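Long-range contacts in mycobacterium tuberculosis paralogous family 11 (Mycobacterium smegmatis, PDB 4Y9I), which probably binds the deazaflavin coenzyme F420 and uses its reduced form to reduce quinones to quinols: residues A[75-80]-A[109-114]; A[30-35]-A[84-89]; A[10-15]-A[36-41]; A[6-11]-A[26-31]; A[58-63]-A[70-75]. One frame throughout, in Å; residues are numbered along the deposited sequence.

Contact 1: residues A[75-80]-A[109-114]; sequences ARELEG and PVFIVE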
# COMPACT_ATOMS: atom_id res chain seq x y z
N ALA A 75 6.94 -5.89 2.16
CA ALA A 75 6.71 -4.46 2.02
C ALA A 75 7.95 -3.68 2.41
O ALA A 75 8.49 -3.86 3.53
CB ALA A 75 5.55 -4.08 2.93
N ARG A 76 8.42 -2.79 1.53
CA ARG A 76 9.61 -1.97 1.78
C ARG A 76 9.25 -0.50 1.51
O ARG A 76 8.80 -0.14 0.41
CB ARG A 76 10.73 -2.47 0.86
CG ARG A 76 11.94 -1.57 0.71
CD ARG A 76 13.06 -2.27 -0.08
NE ARG A 76 12.73 -2.60 -1.46
CZ ARG A 76 12.87 -1.78 -2.49
NH1 ARG A 76 13.34 -0.55 -2.30
NH2 ARG A 76 12.57 -2.20 -3.72
N GLU A 77 9.51 0.36 2.46
CA GLU A 77 9.26 1.77 2.31
C GLU A 77 10.27 2.38 1.32
O GLU A 77 11.49 2.23 1.50
CB GLU A 77 9.35 2.50 3.67
CG GLU A 77 8.87 3.93 3.63
CD GLU A 77 8.67 4.56 4.98
OE1 GLU A 77 8.97 3.90 5.97
OE2 GLU A 77 8.33 5.76 5.04
N LEU A 78 9.74 2.97 0.26
CA LEU A 78 10.52 3.53 -0.84
C LEU A 78 11.09 4.89 -0.48
O LEU A 78 10.54 5.64 0.35
CB LEU A 78 9.67 3.68 -2.09
CG LEU A 78 9.20 2.37 -2.66
CD1 LEU A 78 8.16 2.68 -3.72
CD2 LEU A 78 10.36 1.56 -3.24
N GLU A 79 12.22 5.16 -1.12
CA GLU A 79 12.95 6.41 -0.97
C GLU A 79 13.36 6.92 -2.31
O GLU A 79 13.44 6.17 -3.30
CB GLU A 79 14.21 6.18 -0.13
CG GLU A 79 13.97 5.44 1.17
CD GLU A 79 15.22 5.39 2.07
OE1 GLU A 79 15.33 6.19 3.04
OE2 GLU A 79 16.08 4.55 1.77
N GLY A 80 13.70 8.22 -2.35
CA GLY A 80 14.37 8.73 -3.47
C GLY A 80 13.67 8.67 -4.78
O GLY A 80 12.43 8.85 -4.84
N PRO A 109 4.25 8.29 2.64
CA PRO A 109 5.06 7.07 2.44
C PRO A 109 4.43 6.18 1.38
O PRO A 109 3.19 6.07 1.32
CB PRO A 109 5.02 6.38 3.80
CG PRO A 109 4.69 7.49 4.78
CD PRO A 109 3.78 8.44 4.02
N VAL A 110 5.29 5.50 0.61
CA VAL A 110 4.85 4.49 -0.37
C VAL A 110 5.70 3.31 -0.11
O VAL A 110 6.96 3.42 -0.15
CB VAL A 110 5.02 4.97 -1.82
CG1 VAL A 110 4.49 3.98 -2.80
CG2 VAL A 110 4.34 6.35 -1.93
N PHE A 111 5.05 2.16 0.05
CA PHE A 111 5.73 0.88 0.15
C PHE A 111 5.64 0.12 -1.17
O PHE A 111 4.55 0.00 -1.76
CB PHE A 111 5.09 0.01 1.25
CG PHE A 111 5.18 0.57 2.63
CD1 PHE A 111 4.32 1.57 3.04
CD2 PHE A 111 6.17 0.14 3.53
CE1 PHE A 111 4.42 2.12 4.31
CE2 PHE A 111 6.28 0.73 4.80
CZ PHE A 111 5.39 1.69 5.21
N ILE A 112 6.71 -0.49 -1.61
CA ILE A 112 6.70 -1.52 -2.68
C ILE A 112 6.46 -2.90 -2.00
O ILE A 112 6.99 -3.13 -0.91
CB ILE A 112 7.99 -1.52 -3.54
CG1 ILE A 112 7.77 -2.33 -4.80
CG2 ILE A 112 9.15 -2.01 -2.72
CD1 ILE A 112 8.90 -2.13 -5.78
N VAL A 113 5.65 -3.71 -2.64
CA VAL A 113 5.43 -5.05 -2.16
C VAL A 113 5.93 -6.02 -3.23
O VAL A 113 5.45 -6.02 -4.28
CB VAL A 113 3.96 -5.27 -1.79
CG1 VAL A 113 3.76 -6.67 -1.30
CG2 VAL A 113 3.52 -4.28 -0.74
N GLU A 114 6.90 -6.82 -2.84
CA GLU A 114 7.73 -7.55 -3.72
C GLU A 114 8.08 -8.91 -3.08
O GLU A 114 8.47 -9.72 -3.87
CB GLU A 114 9.01 -6.74 -4.11
CG GLU A 114 10.00 -6.46 -2.98
CD GLU A 114 11.03 -5.36 -3.25
OE1 GLU A 114 11.15 -4.88 -4.32
OE2 GLU A 114 11.75 -5.03 -2.35
O HOH W 1 7.99 6.53 0.92
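Arg76 and Glu114 meet through their charged ends, while the stem of Arg76 runs side by side with Ile112. The guanidinium presents its side edge, giving one nitrogen to each carboxylate oxygen: NE of Arg76 to OE2 of Glu114 at 2.8 Å, and NH2 of Arg76 to OE1 of Glu114 at 3.1 Å. OE2 lies in the guanidinium plane, yet the groups are turned 28° apart. A bend at chi3 (64°) turns NE toward Glu114, and Ile112 CG2 lies over one face of the guanidinium, 3.6 Å from NH2 of Arg76. Glu114 OE1 also pairs with Lys35, so the carboxylate is shared between two cations, which probably stabilises its charge.

Leu78 crosses Ile112 at about a right angle, its CD2 3.8 Å from Ile112 CG2; branched apolar chains suit this place, which Trp86 of helix 80-93 covers. On the face of Ala75, Glu77, Phe111 and Val113, the Glu77 stem passes over the rim of the Phe111 ring, CE2 being 3.7 Å from Glu77 CB, and small Ala75 fits beside Val113. The backbones bond at Arg76 and Ile112 both ways, and Leu78 N reaches Val110 O at 2.8 Å. A water accepts from Val110 N and donates to Leu78 O. This is an antiparallel strand pair with one face toward the barrel interior, as expected of the split-barrel fold of the FMN-binding clan.

Contact 2: residues A[30-35]-A[84-89]; sequences VEENGK and EHWWKL
Val30 starts the contact by resting CG1 3.8 Å from Leu89 CB, with the rim of the Trp86 indole close by; a compact beta-branched residue suits this buried seat against the helix. The side chain of Glu31 turns from the helix and takes Gly34 N on OE2, at 2.9 Å, bracing the hairpin turn.

Glu32 carries the polar link. Its chain is stretched, CG anti to the backbone N (chi1 -179°), and meets His85 tip to tip. NE2 of His85 donates to the syn lone pair of Glu32 OE1 at 2.7 Å, nearly straight at 172° and within the imidazole plane. Leu89 crosses this stem at about a right angle, CD1 3.7 Å from Glu32 OE2, and Glu32 CB touches Trp86 CH2. The carboxylate probably polarises the imidazole and would favour its protonated form.

Glu32 to Lys35 form a type I' turn, with Asn33 and Gly34 both at positive phi, which both residues adopt readily. Lys35 brings its O to the edge of the indole, 3.5 Å from Trp86 CH2, before its amine leaves for Glu114. The turn between strands 22-32 and 35-39 thus abuts helix 80-93, whose Trp86 lies wedged over Ala37 and, in strand 110-113, Ile112.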
# COMPACT_ATOMS: atom_id res chain seq x y z
N VAL A 30 -1.99 -0.18 -7.61
CA VAL A 30 -0.85 0.52 -8.25
C VAL A 30 0.16 -0.59 -8.52
O VAL A 30 0.77 -1.14 -7.60
CB VAL A 30 -0.27 1.57 -7.33
CG1 VAL A 30 0.88 2.26 -8.02
CG2 VAL A 30 -1.36 2.56 -6.90
N GLU A 31 0.28 -1.01 -9.78
CA GLU A 31 0.97 -2.24 -10.15
C GLU A 31 1.92 -1.99 -11.27
O GLU A 31 1.63 -1.20 -12.16
CB GLU A 31 -0.02 -3.39 -10.48
CG GLU A 31 0.63 -4.73 -10.78
CD GLU A 31 1.10 -4.94 -12.21
OE1 GLU A 31 0.80 -4.13 -13.11
OE2 GLU A 31 1.78 -5.96 -12.36
N GLU A 32 3.06 -2.70 -11.27
CA GLU A 32 4.01 -2.69 -12.37
C GLU A 32 4.86 -3.92 -12.34
O GLU A 32 5.54 -4.21 -11.36
CB GLU A 32 4.87 -1.44 -12.34
CG GLU A 32 5.88 -1.33 -13.49
CD GLU A 32 6.67 -0.03 -13.38
OE1 GLU A 32 7.57 0.09 -12.52
OE2 GLU A 32 6.33 0.87 -14.18
N ASN A 33 4.79 -4.66 -13.42
CA ASN A 33 5.66 -5.86 -13.60
C ASN A 33 5.65 -6.79 -12.38
O ASN A 33 6.68 -7.43 -12.00
CB ASN A 33 7.06 -5.45 -14.03
CG ASN A 33 7.07 -4.76 -15.38
OD1 ASN A 33 6.21 -5.08 -16.21
ND2 ASN A 33 8.01 -3.86 -15.63
N GLY A 34 4.43 -6.97 -11.83
CA GLY A 34 4.18 -7.90 -10.76
C GLY A 34 4.45 -7.44 -9.36
O GLY A 34 4.32 -8.25 -8.41
N LYS A 35 4.88 -6.18 -9.23
CA LYS A 35 5.04 -5.51 -7.93
C LYS A 35 3.93 -4.52 -7.72
O LYS A 35 3.34 -3.97 -8.68
CB LYS A 35 6.42 -4.86 -7.81
CG LYS A 35 7.56 -5.89 -7.95
CD LYS A 35 8.95 -5.33 -7.60
CE LYS A 35 10.01 -6.47 -7.55
NZ LYS A 35 11.29 -5.95 -7.00
N GLU A 84 9.68 8.23 -6.16
CA GLU A 84 9.10 9.11 -7.15
C GLU A 84 8.44 8.36 -8.27
O GLU A 84 7.43 8.75 -8.76
CB GLU A 84 10.14 10.18 -7.64
CG GLU A 84 10.57 11.12 -6.53
CD GLU A 84 9.43 11.70 -5.60
OE1 GLU A 84 8.75 12.66 -6.04
OE2 GLU A 84 9.22 11.25 -4.42
N HIS A 85 9.09 7.29 -8.70
CA HIS A 85 8.57 6.50 -9.80
C HIS A 85 7.20 5.89 -9.43
O HIS A 85 6.24 6.00 -10.20
CB HIS A 85 9.58 5.41 -10.13
CG HIS A 85 9.06 4.40 -11.08
ND1 HIS A 85 8.77 4.69 -12.40
CD2 HIS A 85 8.74 3.10 -10.93
CE1 HIS A 85 8.30 3.61 -13.00
NE2 HIS A 85 8.26 2.64 -12.12
N TRP A 86 7.13 5.26 -8.28
CA TRP A 86 5.89 4.64 -7.85
C TRP A 86 4.82 5.69 -7.51
O TRP A 86 3.64 5.42 -7.67
CB TRP A 86 6.15 3.66 -6.71
CG TRP A 86 6.78 2.42 -7.23
CD1 TRP A 86 8.11 2.13 -7.29
CD2 TRP A 86 6.10 1.26 -7.70
NE1 TRP A 86 8.30 0.91 -7.84
CE2 TRP A 86 7.10 0.32 -8.06
CE3 TRP A 86 4.76 0.89 -7.84
CZ2 TRP A 86 6.77 -0.94 -8.57
CZ3 TRP A 86 4.49 -0.35 -8.33
CH2 TRP A 86 5.47 -1.24 -8.66
N TRP A 87 5.26 6.83 -7.00
CA TRP A 87 4.30 7.98 -6.81
C TRP A 87 3.63 8.37 -8.11
O TRP A 87 2.41 8.60 -8.15
CB TRP A 87 4.99 9.16 -6.11
CG TRP A 87 4.00 10.25 -5.81
CD1 TRP A 87 3.94 11.45 -6.44
CD2 TRP A 87 2.93 10.23 -4.85
NE1 TRP A 87 2.89 12.21 -5.91
CE2 TRP A 87 2.26 11.49 -4.95
CE3 TRP A 87 2.46 9.30 -3.92
CZ2 TRP A 87 1.17 11.82 -4.17
CZ3 TRP A 87 1.40 9.65 -3.11
CH2 TRP A 87 0.74 10.88 -3.28
N LYS A 88 4.40 8.48 -9.17
CA LYS A 88 3.86 8.82 -10.49
C LYS A 88 2.80 7.77 -10.88
O LYS A 88 1.73 8.10 -11.35
CB LYS A 88 5.01 8.85 -11.51
CG LYS A 88 4.56 9.22 -12.91
CD LYS A 88 5.59 8.85 -13.98
CE LYS A 88 5.69 7.34 -14.22
NZ LYS A 88 6.42 7.06 -15.48
N LEU A 89 3.13 6.48 -10.73
CA LEU A 89 2.15 5.40 -11.05
C LEU A 89 0.90 5.53 -10.14
O LEU A 89 -0.19 5.34 -10.60
CB LEU A 89 2.81 4.04 -10.77
CG LEU A 89 3.99 3.73 -11.68
CD1 LEU A 89 4.51 2.35 -11.36
CD2 LEU A 89 3.63 3.84 -13.16

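Contact 3: residues A[10-15]-A[36-41]; sequences VLFTTT and YAMVAS
Met38 lies across the Phe12 ring, the two side chains sliding past each other in opposite directions. The CH-pi part is nearly central: Met38 CG stands 3.5 Å from the centroid of the Phe12 ring, only 5° off its normal. The sulfur adds a Met-aromatic contact over the same face, with SD 4.2 Å from that centroid. A bend at chi3 (77°) carries CE back to the root of the ring, 3.6 Å from Phe12 CB. Flexible and polarisable, methionine suits a flat aromatic surface.

Apolar contacts complete the meeting. Tyr36 CB touches the Phe12 ring edge at CZ, 3.8 Å away, and Val10 CG1 reaches Tyr36 CE2 at 4.1 Å. Tyr36 keeps its ring in the apolar layer while its hydroxyl finds Asp65 and Lys68.

The short strand segments are 9.3 Å apart at closest approach and 77° askew, too distant for backbone pairing, so side chains span the gap. Leu27, Val61 and Val63 also touch Phe12, as expected for the closely packed hydrophobic interior of a small antiparallel barrel.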
# COMPACT_ATOMS: atom_id res chain seq x y z
N VAL A 10 -6.88 -3.51 -4.79
CA VAL A 10 -6.29 -4.75 -4.37
C VAL A 10 -6.29 -4.87 -2.83
O VAL A 10 -6.55 -3.88 -2.12
CB VAL A 10 -4.87 -4.90 -4.87
CG1 VAL A 10 -4.85 -4.97 -6.39
CG2 VAL A 10 -3.98 -3.85 -4.30
N LEU A 11 -6.09 -6.09 -2.35
CA LEU A 11 -6.07 -6.34 -0.90
C LEU A 11 -4.70 -6.73 -0.38
O LEU A 11 -4.06 -7.65 -0.92
CB LEU A 11 -7.00 -7.52 -0.57
CG LEU A 11 -7.15 -7.81 0.93
CD1 LEU A 11 -8.05 -6.79 1.58
CD2 LEU A 11 -7.73 -9.18 1.09
N PHE A 12 -4.27 -6.02 0.65
CA PHE A 12 -3.01 -6.34 1.34
C PHE A 12 -3.33 -6.90 2.67
O PHE A 12 -4.08 -6.28 3.45
CB PHE A 12 -2.19 -5.09 1.50
CG PHE A 12 -1.74 -4.50 0.16
CD1 PHE A 12 -0.62 -5.02 -0.45
CD2 PHE A 12 -2.45 -3.50 -0.46
CE1 PHE A 12 -0.17 -4.53 -1.69
CE2 PHE A 12 -2.02 -3.02 -1.70
CZ PHE A 12 -0.89 -3.56 -2.34
N THR A 13 -2.80 -8.08 2.99
CA THR A 13 -3.03 -8.71 4.28
C THR A 13 -1.79 -8.59 5.12
O THR A 13 -0.75 -8.99 4.66
CB THR A 13 -3.44 -10.18 4.17
OG1 THR A 13 -4.62 -10.26 3.34
CG2 THR A 13 -3.77 -10.74 5.53
N THR A 14 -1.95 -8.00 6.28
CA THR A 14 -0.90 -7.75 7.23
C THR A 14 -1.04 -8.69 8.42
O THR A 14 -2.12 -9.27 8.67
CB THR A 14 -0.88 -6.26 7.69
OG1 THR A 14 -2.00 -6.03 8.57
CG2 THR A 14 -0.85 -5.26 6.51
N THR A 15 0.05 -8.90 9.16
CA THR A 15 0.07 -9.78 10.32
C THR A 15 0.67 -9.06 11.49
O THR A 15 1.76 -8.53 11.40
CB THR A 15 0.87 -11.05 10.01
OG1 THR A 15 0.26 -11.70 8.90
CG2 THR A 15 0.88 -11.93 11.25
N TYR A 36 3.63 -4.28 -6.46
CA TYR A 36 2.50 -3.44 -6.05
C TYR A 36 2.96 -2.35 -5.12
O TYR A 36 3.94 -2.56 -4.33
CB TYR A 36 1.39 -4.24 -5.35
CG TYR A 36 0.67 -5.22 -6.27
CD1 TYR A 36 1.26 -6.46 -6.58
CD2 TYR A 36 -0.49 -4.88 -6.94
CE1 TYR A 36 0.66 -7.34 -7.46
CE2 TYR A 36 -1.12 -5.77 -7.80
CZ TYR A 36 -0.51 -6.99 -8.10
OH TYR A 36 -1.09 -7.87 -8.96
N ALA A 37 2.27 -1.21 -5.12
CA ALA A 37 2.51 -0.19 -4.12
C ALA A 37 1.37 -0.02 -3.10
O ALA A 37 0.18 -0.08 -3.47
CB ALA A 37 2.82 1.17 -4.74
N MET A 38 1.72 0.20 -1.84
CA MET A 38 0.76 0.58 -0.77
C MET A 38 1.03 2.07 -0.51
O MET A 38 2.10 2.45 0.05
CB MET A 38 1.05 -0.17 0.50
CG MET A 38 0.94 -1.70 0.36
SD MET A 38 1.31 -2.62 1.85
CE MET A 38 -0.20 -2.34 2.72
N VAL A 39 0.11 2.92 -0.87
CA VAL A 39 0.25 4.38 -0.61
C VAL A 39 -0.34 4.64 0.77
O VAL A 39 -1.52 4.43 1.02
CB VAL A 39 -0.45 5.19 -1.67
CG1 VAL A 39 -0.40 6.68 -1.34
CG2 VAL A 39 0.13 4.86 -3.04
N ALA A 40 0.54 5.05 1.71
CA ALA A 40 0.16 5.27 3.12
C ALA A 40 -0.45 6.66 3.38
O ALA A 40 0.06 7.42 4.17
CB ALA A 40 1.38 4.99 4.05
N SER A 41 -1.51 6.97 2.62
CA SER A 41 -2.31 8.13 2.88
C SER A 41 -3.40 7.72 3.77
O SER A 41 -3.50 6.56 4.14
CB SER A 41 -2.82 8.71 1.62
OG SER A 41 -3.48 7.76 0.84

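Contact 4: residues A[6-11]-A[26-31]; sequences DRPIVL and PLMRVE
Val10 and Leu27 satisfy each other's backbone polar groups: Val10 N donates to Leu27 O, and Leu27 N to Val10 O, both at 2.9 Å. Two residues on, Arg29 N gives a third bond to Pro8 O at 2.8 Å. Pro8 O also accepts from a water, which donates its other proton to Arg29 O and so bridges the two chains where the regular pairing stops. Pro8 follows a cis peptide bond, and Ile9 N is tied back to Asp6 O. Here the first two barrel strands, 9-15 and 22-32, form an antiparallel hairpin; Pro26, lacking an N-H, occupies a non-hydrogen-bonded pair with Leu11.

The guanidinium of Arg7 lies flat on that of Arg29, planes 20° apart and centres 3.8 Å apart. Two like charges thus face each other; Asp65, salt-bridged to Arg29 NE, probably eases the repulsion, and Glu31 adds a long, weak ion pair. The extended Arg29 stem packs CG 3.6 Å from Val10 CG1. Outside, Met28 curls its CE to 3.9 Å from Pro8 CB.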
# COMPACT_ATOMS: atom_id res chain seq x y z
N ASP A 6 -11.68 -6.76 -7.43
CA ASP A 6 -11.60 -6.40 -8.80
C ASP A 6 -10.89 -5.06 -8.86
O ASP A 6 -10.95 -4.27 -7.91
CB ASP A 6 -12.96 -6.26 -9.45
CG ASP A 6 -13.64 -7.61 -9.70
OD1 ASP A 6 -13.10 -8.39 -10.52
OD2 ASP A 6 -14.65 -7.96 -9.02
N ARG A 7 -10.25 -4.84 -10.03
CA ARG A 7 -9.70 -3.48 -10.34
C ARG A 7 -10.85 -2.54 -10.10
O ARG A 7 -11.96 -2.86 -10.48
CB ARG A 7 -9.24 -3.36 -11.77
CG ARG A 7 -8.17 -4.37 -12.04
CD ARG A 7 -7.42 -4.12 -13.33
NE ARG A 7 -6.50 -5.22 -13.56
CZ ARG A 7 -5.75 -5.36 -14.63
NH1 ARG A 7 -5.82 -4.47 -15.61
NH2 ARG A 7 -4.97 -6.44 -14.73
N PRO A 8 -10.60 -1.38 -9.49
CA PRO A 8 -9.31 -0.73 -9.28
C PRO A 8 -8.64 -0.98 -7.93
O PRO A 8 -7.80 -0.19 -7.55
CB PRO A 8 -9.69 0.76 -9.43
CG PRO A 8 -10.97 0.87 -8.82
CD PRO A 8 -11.69 -0.40 -9.26
N ILE A 9 -9.06 -2.02 -7.20
CA ILE A 9 -8.60 -2.16 -5.81
C ILE A 9 -7.86 -3.46 -5.68
O ILE A 9 -8.23 -4.46 -6.31
CB ILE A 9 -9.83 -2.07 -4.86
CG1 ILE A 9 -10.49 -0.67 -5.01
CG2 ILE A 9 -9.48 -2.42 -3.41
CD1 ILE A 9 -11.87 -0.60 -4.38
N VAL A 10 -6.88 -3.51 -4.79
CA VAL A 10 -6.29 -4.75 -4.37
C VAL A 10 -6.29 -4.87 -2.83
O VAL A 10 -6.55 -3.88 -2.12
CB VAL A 10 -4.87 -4.90 -4.87
CG1 VAL A 10 -4.85 -4.97 -6.39
CG2 VAL A 10 -3.98 -3.85 -4.30
N LEU A 11 -6.09 -6.09 -2.35
CA LEU A 11 -6.07 -6.34 -0.90
C LEU A 11 -4.70 -6.73 -0.38
O LEU A 11 -4.06 -7.65 -0.92
CB LEU A 11 -7.00 -7.52 -0.57
CG LEU A 11 -7.15 -7.81 0.93
CD1 LEU A 11 -8.05 -6.79 1.58
CD2 LEU A 11 -7.73 -9.18 1.09
N PRO A 26 -7.61 -3.00 2.12
CA PRO A 26 -7.86 -2.72 0.68
C PRO A 26 -7.29 -1.36 0.35
O PRO A 26 -7.54 -0.34 1.04
CB PRO A 26 -9.37 -2.75 0.52
CG PRO A 26 -9.90 -3.04 1.91
CD PRO A 26 -8.83 -2.79 2.92
N LEU A 27 -6.56 -1.31 -0.78
CA LEU A 27 -5.98 -0.08 -1.24
C LEU A 27 -6.16 0.04 -2.80
O LEU A 27 -6.22 -1.00 -3.47
CB LEU A 27 -4.50 0.06 -0.90
CG LEU A 27 -4.10 -0.00 0.57
CD1 LEU A 27 -2.62 0.03 0.71
CD2 LEU A 27 -4.64 1.17 1.36
N MET A 28 -6.02 1.28 -3.32
CA MET A 28 -5.99 1.41 -4.77
C MET A 28 -4.86 0.53 -5.38
O MET A 28 -3.71 0.50 -4.85
CB MET A 28 -5.77 2.86 -5.20
CG MET A 28 -6.87 3.80 -4.64
SD MET A 28 -8.53 3.33 -5.27
CE MET A 28 -8.38 3.64 -7.08
N ARG A 29 -5.20 -0.12 -6.47
CA ARG A 29 -4.24 -0.91 -7.25
C ARG A 29 -3.25 0.01 -7.97
O ARG A 29 -3.63 0.85 -8.82
CB ARG A 29 -4.96 -1.75 -8.27
CG ARG A 29 -4.07 -2.69 -9.08
CD ARG A 29 -4.91 -3.57 -9.97
NE ARG A 29 -4.13 -4.54 -10.72
CZ ARG A 29 -3.42 -4.25 -11.81
NH1 ARG A 29 -3.39 -3.05 -12.29
NH2 ARG A 29 -2.73 -5.20 -12.43
N VAL A 30 -1.99 -0.18 -7.61
CA VAL A 30 -0.85 0.52 -8.25
C VAL A 30 0.16 -0.59 -8.52
O VAL A 30 0.77 -1.14 -7.60
CB VAL A 30 -0.27 1.57 -7.33
CG1 VAL A 30 0.88 2.26 -8.02
CG2 VAL A 30 -1.36 2.56 -6.90
N GLU A 31 0.28 -1.01 -9.78
CA GLU A 31 0.97 -2.24 -10.15
C GLU A 31 1.92 -1.99 -11.27
O GLU A 31 1.63 -1.20 -12.16
CB GLU A 31 -0.02 -3.39 -10.48
CG GLU A 31 0.63 -4.73 -10.78
CD GLU A 31 1.10 -4.94 -12.21
OE1 GLU A 31 0.80 -4.13 -13.11
OE2 GLU A 31 1.78 -5.96 -12.36
O HOH W 2 -6.24 1.47 -9.25

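Contact 5: residues A[58-63]-A[70-75]; sequences NPTVSV and LPDRTA
Backbone bonds join Val61 to Arg73 and Val63 to Leu70, and they differ in quality. Val63 and Leu70 exchange two good bonds, N of Leu70 to O of Val63 being 2.7 Å. At the other pair Val61 N reaches Arg73 O at 2.9 Å, while the return bond from Arg73 N is weak, bent to 123°. Ala75 N to Pro59 O, 2.8 Å, continues the pairing.

Between the two pairs the register slips by one residue, a beta bulge in the hairpin of strands 60-65 and 68-77, where the chain turns a corner at Asp72.

Among side-chain bonds, Ser62 fills this irregularity. With OG beside its own backbone N (chi1 -62°), it accepts Asp72 N at 2.9 Å, a task suited to a short hydroxyl. Asn58 OD1 takes Thr60 N in an Asx turn just after helix 51-57.

Apolar contacts are lighter: Val61 CG2 sits 3.9 Å from Ala75 CB, and Val63 CB 4.2 Å from Leu70 CB. Thr60 CG2 adds a van der Waals touch on Asp72 CB at 3.8 Å.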
# COMPACT_ATOMS: atom_id res chain seq x y z
N ASN A 58 6.18 -5.43 10.88
CA ASN A 58 6.20 -6.72 10.23
C ASN A 58 6.03 -6.59 8.72
O ASN A 58 4.91 -6.46 8.22
CB ASN A 58 5.16 -7.66 10.78
CG ASN A 58 5.21 -8.99 10.08
OD1 ASN A 58 6.14 -9.33 9.30
ND2 ASN A 58 4.22 -9.82 10.41
N PRO A 59 7.13 -6.51 7.97
CA PRO A 59 6.99 -6.28 6.53
C PRO A 59 6.38 -7.42 5.68
O PRO A 59 6.22 -7.24 4.47
CB PRO A 59 8.45 -6.07 6.08
CG PRO A 59 9.17 -5.60 7.34
CD PRO A 59 8.50 -6.38 8.44
N THR A 60 6.08 -8.58 6.26
CA THR A 60 5.58 -9.72 5.49
C THR A 60 4.07 -9.43 5.23
O THR A 60 3.28 -9.38 6.14
CB THR A 60 5.70 -11.00 6.25
OG1 THR A 60 7.07 -11.16 6.64
CG2 THR A 60 5.22 -12.19 5.44
N VAL A 61 3.73 -9.27 3.96
CA VAL A 61 2.41 -8.79 3.48
C VAL A 61 2.01 -9.58 2.27
O VAL A 61 2.82 -9.79 1.34
CB VAL A 61 2.48 -7.31 3.09
CG1 VAL A 61 1.22 -6.84 2.42
CG2 VAL A 61 2.81 -6.47 4.34
N SER A 62 0.78 -10.10 2.27
CA SER A 62 0.23 -10.82 1.13
C SER A 62 -0.62 -9.85 0.26
O SER A 62 -1.17 -8.87 0.75
CB SER A 62 -0.65 -11.99 1.54
OG SER A 62 0.10 -12.93 2.27
N VAL A 63 -0.65 -10.17 -1.02
CA VAL A 63 -1.45 -9.40 -1.97
C VAL A 63 -2.50 -10.28 -2.64
O VAL A 63 -2.21 -11.41 -3.04
CB VAL A 63 -0.56 -8.79 -3.08
CG1 VAL A 63 -1.33 -7.73 -3.86
CG2 VAL A 63 0.71 -8.18 -2.53
N LEU A 70 -0.68 -13.46 -4.03
CA LEU A 70 0.77 -13.46 -3.86
C LEU A 70 1.07 -13.51 -2.33
O LEU A 70 1.08 -12.46 -1.67
CB LEU A 70 1.38 -12.20 -4.46
CG LEU A 70 1.30 -11.92 -5.98
CD1 LEU A 70 -0.10 -11.56 -6.44
CD2 LEU A 70 2.27 -10.82 -6.35
N PRO A 71 1.27 -14.72 -1.77
CA PRO A 71 1.44 -14.81 -0.33
C PRO A 71 2.80 -14.32 0.19
O PRO A 71 3.85 -14.63 -0.41
CB PRO A 71 1.23 -16.30 -0.04
CG PRO A 71 1.70 -16.98 -1.28
CD PRO A 71 1.31 -16.07 -2.40
N ASP A 72 2.77 -13.66 1.35
CA ASP A 72 3.94 -13.46 2.19
C ASP A 72 5.10 -12.84 1.42
O ASP A 72 6.25 -13.28 1.50
CB ASP A 72 4.36 -14.78 2.81
CG ASP A 72 3.31 -15.34 3.73
OD1 ASP A 72 2.41 -14.59 4.18
OD2 ASP A 72 3.32 -16.56 3.94
N ARG A 73 4.77 -11.80 0.68
CA ARG A 73 5.75 -10.93 0.06
C ARG A 73 6.24 -9.94 1.10
O ARG A 73 5.94 -10.08 2.21
CB ARG A 73 5.08 -10.21 -1.13
CG ARG A 73 4.64 -11.19 -2.20
CD ARG A 73 5.76 -12.11 -2.75
NE ARG A 73 5.40 -12.62 -4.07
CZ ARG A 73 4.88 -13.77 -4.31
NH1 ARG A 73 4.63 -14.62 -3.35
NH2 ARG A 73 4.66 -14.08 -5.58
N THR A 74 7.07 -9.00 0.68
CA THR A 74 7.73 -8.11 1.61
C THR A 74 7.50 -6.65 1.21
O THR A 74 7.68 -6.27 0.06
CB THR A 74 9.25 -8.33 1.65
OG1 THR A 74 9.52 -9.71 1.84
CG2 THR A 74 9.93 -7.51 2.72
N ALA A 75 6.94 -5.89 2.16
CA ALA A 75 6.71 -4.46 2.02
C ALA A 75 7.95 -3.68 2.41
O ALA A 75 8.49 -3.86 3.53
CB ALA A 75 5.55 -4.08 2.93
O HOH W 3 -0.16 -12.36 4.73

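How the contacts relate
All five contacts belong to one six-stranded antiparallel barrel, whose strand order is 9-15, 22-32, 35-39, 110-113, 68-77, 60-65. Contacts 4 and 5 pair neighbouring strands in hairpins, contact 1 brings the last strand against 68-77, and contact 3 spans the interior, its centre about 3 Å from that of the chain. Contact 2 fastens helix 80-93 outside. Contacts 1 and 4 lie on opposite sides of the chain's centre, about 16 Å between centres. Contacts 1 and 5 share Ala75; 3 and 4 share Val10 and Leu11. Along the chain contacts 4 and 3 close before 5 opens, and 5 before 1; the C-terminal strand, last in sequence, inserts between strands 35-39 and 68-77.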